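Local coordinates for protein JamJ (Lyngbya majuscula, PDB 5DOZ) that probably uses bound NADPH to reduce an enoyl group on an acyl carrier protein during polyketide assembly, with cyclopropane formation as the outcome, at residues V9-A14 against K20-V25; I51-G56 against E60-K65; A162-T167 against P188-V193. All coordinates share one frame; numbering follows the deposited sequence.

How the interactions relate
From the N terminus, interaction 1 closes first: an eight-residue connection folds strand 9-13 back onto strand 22-26 as an antiparallel hairpin. Interaction 2 follows, across the short connection between helices 48-54 and 59-64. The two touch where I13 CD1 packs against A54 O, and helix 317-326, late in the chain, covers parts of both. Interaction 3 closes a longer loop of helix 166-177 and strand 181-186, bringing the start of one Rossmann helix to that of the next around NADPH. The three loops run in series, with no nesting or crossing. Nearest atoms of interactions 2 and 3 are about 11 Å apart, those of interactions 1 and 3 about 18 Å.

Interaction 1. Residues V9-A14 against K20-V25; sequences VQLKIA and KNLTWV
Q10 and K12 pair with V25 and T23 through four backbone hydrogen bonds, joining strands 9-13 and 22-25 into an antiparallel hairpin whose segments run at 150° to each other. Q10 N to V25 O and V25 N to Q10 O both measure 2.8 Å. One hydrogen-bonded pair further on, K12 N meets T23 O at 2.8 Å and T23 N returns to K12 O at 2.9 Å. CA-H...O contacts, such as that from W24 CA to Q10 O, supplement this ladder.

The apolar contacts gather on the face bearing L11, I13, L22 and W24. With CG anti to the backbone N (chi1 -169°), L11 lies over the indole: its CB makes a CH-pi contact 4.0 Å from the centroid of the W24 six-membered ring. V9 CG2 comes obliquely to W24 CE3 at 3.7 Å, and I13 CD1 rests on L22 CD2 at 3.9 Å. I317 of helix 317-326 touches both L11 and W24, and N314 O accepts from W24 NE1. With an alanine here in place of the indole, L11 would probably lose the ring it lies on and N314 O its donor.

K12 CB and CG brush V25 CG2 on the other face before the bent chain takes NZ to D72 O and L74 O. The hairpin is thus two-sided, apolar against the helix and more polar opposite.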
loop_
_atom_site.group_PDB
_atom_site.type_symbol
_atom_site.label_atom_id
_atom_site.label_comp_id
_atom_site.label_asym_id
_atom_site.label_seq_id
_atom_site.Cartn_x
_atom_site.Cartn_y
_atom_site.Cartn_z
ATOM N N VAL A 9 -17.043 -7.209 -16.534
ATOM C CA VAL A 9 -16.265 -8.392 -16.146
ATOM C C VAL A 9 -15.683 -8.296 -14.734
ATOM O O VAL A 9 -15.550 -7.210 -14.178
ATOM C CB VAL A 9 -15.123 -8.685 -17.151
ATOM C CG1 VAL A 9 -15.675 -9.278 -18.446
ATOM C CG2 VAL A 9 -14.297 -7.432 -17.430
ATOM N N GLN A 10 -15.332 -9.451 -14.173
ATOM C CA GLN A 10 -14.686 -9.538 -12.869
ATOM C C GLN A 10 -13.510 -10.519 -12.919
ATOM O O GLN A 10 -13.586 -11.555 -13.583
ATOM C CB GLN A 10 -15.698 -9.986 -11.815
ATOM C CG GLN A 10 -15.156 -10.046 -10.397
ATOM C CD GLN A 10 -16.258 -10.162 -9.367
ATOM O OE1 GLN A 10 -16.620 -11.261 -8.952
ATOM N NE2 GLN A 10 -16.810 -9.024 -8.958
ATOM N N LEU A 11 -12.425 -10.186 -12.223
ATOM C CA LEU A 11 -11.269 -11.073 -12.177
ATOM C C LEU A 11 -11.474 -12.180 -11.154
ATOM O O LEU A 11 -11.792 -11.923 -9.984
ATOM C CB LEU A 11 -9.983 -10.297 -11.890
ATOM C CG LEU A 11 -8.658 -11.043 -12.061
ATOM C CD1 LEU A 11 -8.410 -11.404 -13.527
ATOM C CD2 LEU A 11 -7.517 -10.204 -11.496
ATOM N N LYS A 12 -11.297 -13.415 -11.615
ATOM C CA LYS A 12 -11.504 -14.599 -10.793
ATOM C C LYS A 12 -10.398 -15.622 -11.045
ATOM O O LYS A 12 -9.679 -15.549 -12.044
ATOM C CB LYS A 12 -12.877 -15.235 -11.086
ATOM C CG LYS A 12 -14.090 -14.324 -10.887
ATOM C CD LYS A 12 -14.349 -13.994 -9.423
ATOM C CE LYS A 12 -15.065 -15.127 -8.702
ATOM N NZ LYS A 12 -15.073 -14.889 -7.231
ATOM N N ILE A 13 -10.270 -16.577 -10.135
ATOM C CA ILE A 13 -9.341 -17.687 -10.317
ATOM C C ILE A 13 -10.060 -18.975 -9.911
ATOM O O ILE A 13 -10.663 -19.042 -8.842
ATOM C CB ILE A 13 -7.995 -17.435 -9.574
ATOM C CG1 ILE A 13 -6.852 -18.224 -10.222
ATOM C CG2 ILE A 13 -8.106 -17.689 -8.074
ATOM C CD1 ILE A 13 -5.480 -17.636 -9.952
ATOM N N ALA A 14 -10.035 -19.978 -10.785
ATOM C CA ALA A 14 -10.801 -21.212 -10.561
ATOM C C ALA A 14 -10.099 -22.189 -9.613
ATOM O O ALA A 14 -10.701 -23.167 -9.160
ATOM C CB ALA A 14 -11.133 -21.885 -11.888
ATOM N N LYS A 20 -1.433 -18.158 -14.117
ATOM C CA LYS A 20 -1.964 -18.428 -15.453
ATOM C C LYS A 20 -3.495 -18.486 -15.498
ATOM O O LYS A 20 -4.106 -18.108 -16.504
ATOM C CB LYS A 20 -1.376 -19.744 -15.981
ATOM C CG LYS A 20 -1.697 -20.043 -17.436
ATOM C CD LYS A 20 -1.281 -21.452 -17.828
ATOM C CE LYS A 20 -1.984 -21.863 -19.113
ATOM N NZ LYS A 20 -1.426 -23.111 -19.696
ATOM N N ASN A 21 -4.103 -18.947 -14.406
ATOM C CA ASN A 21 -5.547 -19.173 -14.355
ATOM C C ASN A 21 -6.380 -17.961 -13.930
ATOM O O ASN A 21 -7.558 -18.107 -13.589
ATOM C CB ASN A 21 -5.865 -20.384 -13.471
ATOM C CG ASN A 21 -5.224 -21.660 -13.981
ATOM O OD1 ASN A 21 -5.524 -22.119 -15.085
ATOM N ND2 ASN A 21 -4.334 -22.236 -13.181
ATOM N N LEU A 22 -5.766 -16.778 -13.947
ATOM C CA LEU A 22 -6.482 -15.523 -13.725
ATOM C C LEU A 22 -7.343 -15.219 -14.947
ATOM O O LEU A 22 -6.828 -15.040 -16.053
ATOM C CB LEU A 22 -5.510 -14.369 -13.450
ATOM C CG LEU A 22 -4.840 -14.325 -12.070
ATOM C CD1 LEU A 22 -3.604 -13.436 -12.093
ATOM C CD2 LEU A 22 -5.816 -13.886 -10.988
ATOM N N THR A 23 -8.654 -15.170 -14.735
ATOM C CA THR A 23 -9.609 -15.065 -15.825
ATOM C C THR A 23 -10.631 -13.966 -15.550
ATOM O O THR A 23 -11.079 -13.791 -14.417
ATOM C CB THR A 23 -10.334 -16.417 -16.048
ATOM O OG1 THR A 23 -9.369 -17.481 -16.123
ATOM C CG2 THR A 23 -11.170 -16.403 -17.331
ATOM N N TRP A 24 -10.982 -13.223 -16.598
ATOM C CA TRP A 24 -12.085 -12.272 -16.543
ATOM C C TRP A 24 -13.396 -13.000 -16.838
ATOM O O TRP A 24 -13.620 -13.474 -17.954
ATOM C CB TRP A 24 -11.862 -11.120 -17.527
ATOM C CG TRP A 24 -10.683 -10.254 -17.173
ATOM C CD1 TRP A 24 -9.433 -10.302 -17.729
ATOM C CD2 TRP A 24 -10.640 -9.216 -16.183
ATOM N NE1 TRP A 24 -8.618 -9.360 -17.147
ATOM C CE2 TRP A 24 -9.332 -8.680 -16.194
ATOM C CE3 TRP A 24 -11.579 -8.687 -15.286
ATOM C CZ2 TRP A 24 -8.938 -7.636 -15.346
ATOM C CZ3 TRP A 24 -11.185 -7.647 -14.437
ATOM C CH2 TRP A 24 -9.877 -7.136 -14.476
ATOM N N VAL A 25 -14.240 -13.107 -15.819
ATOM C CA VAL A 25 -15.528 -13.789 -15.924
ATOM C C VAL A 25 -16.656 -12.750 -15.941
ATOM O O VAL A 25 -16.504 -11.648 -15.404
ATOM C CB VAL A 25 -15.728 -14.791 -14.754
ATOM C CG1 VAL A 25 -17.061 -15.524 -14.868
ATOM C CG2 VAL A 25 -14.588 -15.800 -14.705
#

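Interaction 2. Residues I51-G56 against E60-K65; sequences ILNALG and EHNQTK
N53 OD1 accepts a hydrogen bond from N62 ND2 at 2.7 Å, the one direct link between the two segments. The donor lies well above the N53 carbonyl plane, whereas OD1 sits nearly in the amide plane of N62; the two amides are turned 48° against each other. A water completes a ring with this bond, accepting from N53 ND2 at 2.7 Å and donating to N62 OD1 at 2.9 Å. Each asparagine thereby uses both its carbonyl oxygen and its amide nitrogen, which probably fixes the rotation of both amides.

The contact bridges consecutive helices of the GroES-like part of the enoyl reductase, 48-54 and 59-64, linked by a short turn. The first of these ends in a Schellman motif, G56 taking the positive phi. The CA atoms of N53 and N62 stay 8.9 Å apart, and the side chains close that gap from opposite directions. CG lies anti to the carbonyl carbon in both residues (chi1 -79° in N53, -68° in N62), and this carries N53's amide across to the other helix. Both side chains are buried: L58 packs on N53 and I68 on N62. The N53 side chain is about 10 Å from the bound NADPH.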
loop_
_atom_site.group_PDB
_atom_site.type_symbol
_atom_site.label_atom_id
_atom_site.label_comp_id
_atom_site.label_asym_id
_atom_site.label_seq_id
_atom_site.Cartn_x
_atom_site.Cartn_y
_atom_site.Cartn_z
ATOM N N ILE A 51 -1.262 -10.903 -5.266
ATOM C CA ILE A 51 -0.426 -12.023 -5.698
ATOM C C ILE A 51 -0.476 -13.169 -4.688
ATOM O O ILE A 51 -0.638 -14.325 -5.072
ATOM C CB ILE A 51 1.025 -11.564 -5.959
ATOM C CG1 ILE A 51 1.076 -10.719 -7.236
ATOM C CG2 ILE A 51 1.977 -12.754 -6.055
ATOM C CD1 ILE A 51 2.407 -10.036 -7.447
ATOM N N LEU A 52 -0.353 -12.838 -3.405
ATOM C CA LEU A 52 -0.487 -13.812 -2.320
ATOM C C LEU A 52 -1.780 -14.612 -2.427
ATOM O O LEU A 52 -1.759 -15.843 -2.330
ATOM C CB LEU A 52 -0.416 -13.120 -0.951
ATOM C CG LEU A 52 0.910 -12.488 -0.516
ATOM C CD1 LEU A 52 0.772 -11.856 0.865
ATOM C CD2 LEU A 52 2.054 -13.493 -0.528
ATOM N N ASN A 53 -2.898 -13.908 -2.628
ATOM C CA ASN A 53 -4.204 -14.545 -2.835
ATOM C C ASN A 53 -4.253 -15.435 -4.073
ATOM O O ASN A 53 -4.841 -16.517 -4.045
ATOM C CB ASN A 53 -5.315 -13.496 -2.916
ATOM C CG ASN A 53 -5.741 -12.991 -1.553
ATOM O OD1 ASN A 53 -5.696 -13.724 -0.564
ATOM N ND2 ASN A 53 -6.158 -11.732 -1.493
ATOM N N ALA A 54 -3.640 -14.968 -5.158
ATOM C CA ALA A 54 -3.604 -15.718 -6.405
ATOM C C ALA A 54 -2.847 -17.043 -6.236
ATOM O O ALA A 54 -3.200 -18.046 -6.854
ATOM C CB ALA A 54 -2.995 -14.877 -7.512
ATOM N N LEU A 55 -1.825 -17.036 -5.382
ATOM C CA LEU A 55 -1.054 -18.242 -5.074
ATOM C C LEU A 55 -1.664 -19.025 -3.910
ATOM O O LEU A 55 -1.203 -20.117 -3.577
ATOM C CB LEU A 55 0.412 -17.893 -4.791
ATOM C CG LEU A 55 1.186 -17.201 -5.921
ATOM C CD1 LEU A 55 2.616 -16.897 -5.490
ATOM C CD2 LEU A 55 1.172 -18.032 -7.201
ATOM N N GLY A 56 -2.704 -18.457 -3.303
ATOM C CA GLY A 56 -3.455 -19.110 -2.234
ATOM C C GLY A 56 -2.706 -19.178 -0.923
ATOM O O GLY A 56 -2.618 -20.240 -0.307
ATOM N N GLU A 60 -6.355 -18.980 5.366
ATOM C CA GLU A 60 -6.881 -18.944 6.729
ATOM C C GLU A 60 -7.331 -17.526 7.067
ATOM O O GLU A 60 -8.461 -17.317 7.521
ATOM C CB GLU A 60 -5.839 -19.448 7.736
ATOM C CG GLU A 60 -6.433 -20.042 9.011
ATOM C CD GLU A 60 -6.623 -19.032 10.135
ATOM O OE1 GLU A 60 -6.687 -17.811 9.869
ATOM O OE2 GLU A 60 -6.712 -19.464 11.303
ATOM N N HIS A 61 -6.438 -16.565 6.832
ATOM C CA HIS A 61 -6.712 -15.142 7.036
ATOM C C HIS A 61 -8.016 -14.717 6.354
ATOM O O HIS A 61 -8.847 -14.040 6.964
ATOM C CB HIS A 61 -5.531 -14.307 6.523
ATOM C CG HIS A 61 -5.713 -12.830 6.682
ATOM N ND1 HIS A 61 -6.267 -12.039 5.698
ATOM C CD2 HIS A 61 -5.408 -11.999 7.706
ATOM C CE1 HIS A 61 -6.301 -10.785 6.112
ATOM N NE2 HIS A 61 -5.787 -10.733 7.327
ATOM N N ASN A 62 -8.191 -15.134 5.100
ATOM C CA ASN A 62 -9.411 -14.848 4.339
ATOM C C ASN A 62 -10.660 -15.580 4.845
ATOM O O ASN A 62 -11.780 -15.098 4.656
ATOM C CB ASN A 62 -9.200 -15.133 2.847
ATOM C CG ASN A 62 -8.219 -14.170 2.192
ATOM O OD1 ASN A 62 -7.969 -13.069 2.688
ATOM N ND2 ASN A 62 -7.660 -14.585 1.065
ATOM N N GLN A 63 -10.465 -16.742 5.472
ATOM C CA GLN A 63 -11.573 -17.508 6.057
ATOM C C GLN A 63 -11.977 -16.970 7.431
ATOM O O GLN A 63 -13.163 -16.927 7.762
ATOM C CB GLN A 63 -11.221 -18.999 6.162
ATOM C CG GLN A 63 -12.366 -19.874 6.661
ATOM C CD GLN A 63 -11.948 -21.302 6.977
ATOM O OE1 GLN A 63 -12.643 -22.254 6.615
ATOM N NE2 GLN A 63 -10.816 -21.460 7.659
ATOM N N THR A 64 -10.986 -16.569 8.223
ATOM C CA THR A 64 -11.218 -16.105 9.589
ATOM C C THR A 64 -11.735 -14.670 9.615
ATOM O O THR A 64 -12.802 -14.402 10.170
ATOM C CB THR A 64 -9.941 -16.216 10.449
ATOM O OG1 THR A 64 -9.372 -17.520 10.297
ATOM C CG2 THR A 64 -10.252 -15.980 11.924
ATOM N N LYS A 65 -10.981 -13.757 9.007
ATOM C CA LYS A 65 -11.301 -12.330 9.054
ATOM C C LYS A 65 -12.355 -11.917 8.026
ATOM O O LYS A 65 -13.034 -10.901 8.195
ATOM C CB LYS A 65 -10.027 -11.487 8.911
ATOM C CG LYS A 65 -8.918 -11.836 9.901
ATOM C CD LYS A 65 -9.354 -11.656 11.353
ATOM C CE LYS A 65 -8.198 -11.855 12.322
ATOM N NZ LYS A 65 -7.171 -10.779 12.218
HETATM O O HOH W 1 -6.680 -11.023 1.042
#

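Interaction 3. Residues A162-T167 against P188-V193; sequences AASGGT and PQKMAV. With NDP (NADPH dihydro-nicotinamide-adenine-dinucleotide phosphate), chain E.
The glycine-rich loop of the Rossmann domain, leading from strand 157-160 into helix 166-177, meets K190 at the phosphate on the adenosine ribose of NADPH. K190 NZ donates to S164 OG at 3.0 Å and to the phosphate oxygen O1X of NADPH, also at 3.0 Å. S164 OG in turn donates to a second oxygen of the same phosphate, O2X, at 2.9 Å, and receives a weak bond from the ribose hydroxyl O3B. With OG lodged between the backbone N and the carbonyl carbon (chi1 72°), S164 faces both the ammonium group and the phosphate. K190 reaches the serine on a chain extended beyond CG, its CD alongside S164 CB at 3.5 Å. S327 O and H329 O are also acceptors for NZ, so four acceptors share its three N-H and the lysine is held by backbone carbonyls as well as by the anion.

This is a beta-alpha-beta arrangement: strand 181-186 runs parallel to strand 157-160, and K190 follows its end, just ahead of helix 191-198. Within the loop, A162 to G165 form a type I turn and G165 is the N-cap of helix 166-177. A side chain on G165 would run into O5B of the cofactor. The diphosphate sits over this helix start, whose dipole probably adds to its binding: G166 N donates to NADPH O2A at 3.1 Å. T167 N donates to NADPH O1N at 3.0 Å. T167 OG1 grips that same O1N at 2.7 Å, while T167 CG2 touches C5N of the nicotinamide ring at 3.6 Å. R206 NE, S205 OG and S187 OG supply further hydrogen bonds to the cofactor.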
loop_
_atom_site.group_PDB
_atom_site.type_symbol
_atom_site.label_atom_id
_atom_site.label_comp_id
_atom_site.label_asym_id
_atom_site.label_seq_id
_atom_site.Cartn_x
_atom_site.Cartn_y
_atom_site.Cartn_z
ATOM N N ALA A 162 13.127 -1.923 1.417
ATOM C CA ALA A 162 12.521 -2.297 0.130
ATOM C C ALA A 162 11.812 -1.088 -0.500
ATOM O O ALA A 162 10.646 -1.157 -0.912
ATOM C CB ALA A 162 11.559 -3.461 0.328
ATOM N N ALA A 163 12.553 0.015 -0.574
ATOM C CA ALA A 163 11.984 1.342 -0.807
ATOM C C ALA A 163 11.663 1.637 -2.274
ATOM O O ALA A 163 11.230 2.740 -2.610
ATOM C CB ALA A 163 12.909 2.406 -0.219
ATOM N N SER A 164 11.873 0.652 -3.143
ATOM C CA SER A 164 11.551 0.796 -4.561
ATOM C C SER A 164 10.105 0.406 -4.865
ATOM O O SER A 164 9.594 0.704 -5.944
ATOM C CB SER A 164 12.500 -0.041 -5.414
ATOM O OG SER A 164 12.213 -1.426 -5.277
ATOM N N GLY A 165 9.456 -0.272 -3.923
ATOM C CA GLY A 165 8.057 -0.681 -4.093
ATOM C C GLY A 165 7.095 0.475 -3.894
ATOM O O GLY A 165 7.519 1.601 -3.684
ATOM N N GLY A 166 5.796 0.195 -3.954
ATOM C CA GLY A 166 4.770 1.229 -3.826
ATOM C C GLY A 166 4.784 1.960 -2.498
ATOM O O GLY A 166 4.934 3.192 -2.451
ATOM N N THR A 167 4.626 1.200 -1.415
ATOM C CA THR A 167 4.600 1.765 -0.062
ATOM C C THR A 167 5.902 2.471 0.324
ATOM O O THR A 167 5.879 3.522 0.961
ATOM C CB THR A 167 4.257 0.700 0.998
ATOM O OG1 THR A 167 5.113 -0.441 0.828
ATOM C CG2 THR A 167 2.801 0.271 0.863
ATOM N N PRO A 188 20.342 -4.339 -5.730
ATOM C CA PRO A 188 21.479 -3.702 -6.404
ATOM C C PRO A 188 21.132 -2.974 -7.702
ATOM O O PRO A 188 21.561 -1.835 -7.889
ATOM C CB PRO A 188 22.425 -4.875 -6.668
ATOM C CG PRO A 188 22.175 -5.780 -5.515
ATOM C CD PRO A 188 20.691 -5.700 -5.273
ATOM N N GLN A 189 20.348 -3.604 -8.575
ATOM C CA GLN A 189 20.012 -2.987 -9.860
ATOM C C GLN A 189 19.008 -1.833 -9.779
ATOM O O GLN A 189 18.730 -1.185 -10.789
ATOM C CB GLN A 189 19.579 -4.039 -10.893
ATOM C CG GLN A 189 20.731 -4.871 -11.458
ATOM C CD GLN A 189 21.786 -4.045 -12.191
ATOM O OE1 GLN A 189 21.473 -3.071 -12.883
ATOM N NE2 GLN A 189 23.048 -4.443 -12.048
ATOM N N LYS A 190 18.486 -1.561 -8.583
ATOM C CA LYS A 190 17.592 -0.418 -8.373
ATOM C C LYS A 190 18.269 0.730 -7.618
ATOM O O LYS A 190 17.666 1.789 -7.413
ATOM C CB LYS A 190 16.329 -0.849 -7.622
ATOM C CG LYS A 190 15.490 -1.891 -8.344
ATOM C CD LYS A 190 14.275 -2.240 -7.510
ATOM C CE LYS A 190 13.517 -3.431 -8.058
ATOM N NZ LYS A 190 12.286 -3.675 -7.252
ATOM N N MET A 191 19.517 0.516 -7.209
ATOM C CA MET A 191 20.223 1.457 -6.336
ATOM C C MET A 191 20.470 2.830 -6.958
ATOM O O MET A 191 20.320 3.851 -6.278
ATOM C CB MET A 191 21.530 0.849 -5.819
ATOM C CG MET A 191 21.321 -0.202 -4.737
ATOM S SD MET A 191 22.841 -1.001 -4.193
ATOM C CE MET A 191 22.191 -2.270 -3.120
ATOM N N ALA A 192 20.837 2.856 -8.239
ATOM C CA ALA A 192 21.081 4.120 -8.936
ATOM C C ALA A 192 19.829 5.001 -8.963
ATOM O O ALA A 192 19.886 6.171 -8.588
ATOM C CB ALA A 192 21.614 3.875 -10.347
ATOM N N VAL A 193 18.701 4.427 -9.382
ATOM C CA VAL A 193 17.432 5.163 -9.462
ATOM C C VAL A 193 17.037 5.814 -8.126
ATOM O O VAL A 193 16.578 6.958 -8.105
ATOM C CB VAL A 193 16.292 4.278 -10.015
ATOM C CG1 VAL A 193 14.950 4.987 -9.917
ATOM C CG2 VAL A 193 16.570 3.892 -11.463
HETATM P PA NDP E . 5.673 -4.149 -3.576
HETATM O O1A NDP E . 5.533 -5.500 -4.251
HETATM O O2A NDP E . 5.587 -2.885 -4.387
HETATM O O5B NDP E . 7.092 -4.104 -2.819
HETATM C C5B NDP E . 7.842 -5.281 -2.539
HETATM C C4B NDP E . 9.304 -4.871 -2.507
HETATM O O4B NDP E . 10.019 -5.757 -1.639
HETATM C C3B NDP E . 9.983 -4.963 -3.870
HETATM O O3B NDP E . 9.991 -3.709 -4.559
HETATM C C2B NDP E . 11.400 -5.339 -3.524
HETATM O O2B NDP E . 12.173 -4.150 -3.480
HETATM C C1B NDP E . 11.353 -5.902 -2.115
HETATM N N9A NDP E . 11.721 -7.330 -2.092
HETATM C C8A NDP E . 11.307 -8.277 -2.949
HETATM N N7A NDP E . 11.841 -9.475 -2.623
HETATM C C5A NDP E . 12.613 -9.293 -1.533
HETATM C C6A NDP E . 13.463 -10.137 -0.664
HETATM N N6A NDP E . 13.597 -11.460 -0.901
HETATM N N1A NDP E . 14.100 -9.542 0.377
HETATM C C2A NDP E . 13.980 -8.226 0.634
HETATM N N3A NDP E . 13.222 -7.408 -0.118
HETATM C C4A NDP E . 12.529 -7.875 -1.188
HETATM O O3 NDP E . 4.652 -4.092 -2.331
HETATM P PN NDP E . 4.152 -2.774 -1.553
HETATM O O1N NDP E . 5.232 -1.734 -1.543
HETATM O O2N NDP E . 2.783 -2.413 -2.057
HETATM O O5D NDP E . 3.982 -3.307 -0.041
HETATM C C5D NDP E . 5.075 -3.885 0.684
HETATM C C4D NDP E . 4.556 -4.800 1.793
HETATM O O4D NDP E . 3.635 -4.109 2.641
HETATM C C3D NDP E . 3.795 -5.996 1.256
HETATM O O3D NDP E . 4.132 -7.114 2.073
HETATM C C2D NDP E . 2.333 -5.627 1.431
HETATM O O2D NDP E . 1.454 -6.757 1.535
HETATM C C1D NDP E . 2.374 -4.782 2.691
HETATM N N1N NDP E . 1.287 -3.803 2.750
HETATM C C2N NDP E . 0.610 -3.688 3.900
HETATM C C3N NDP E . -0.239 -2.614 4.143
HETATM C C7N NDP E . -0.781 -2.394 5.527
HETATM O O7N NDP E . -1.844 -1.819 5.695
HETATM N N7N NDP E . -0.074 -2.834 6.564
HETATM C C4N NDP E . -0.723 -1.766 2.984
HETATM C C5N NDP E . 0.164 -1.908 1.832
HETATM C C6N NDP E . 1.066 -2.964 1.720
HETATM P P2B NDP E . 13.760 -4.189 -3.662
HETATM O O1X NDP E . 13.979 -4.836 -5.011
HETATM O O2X NDP E . 14.112 -2.735 -3.596
HETATM O O3X NDP E . 14.262 -4.998 -2.491
#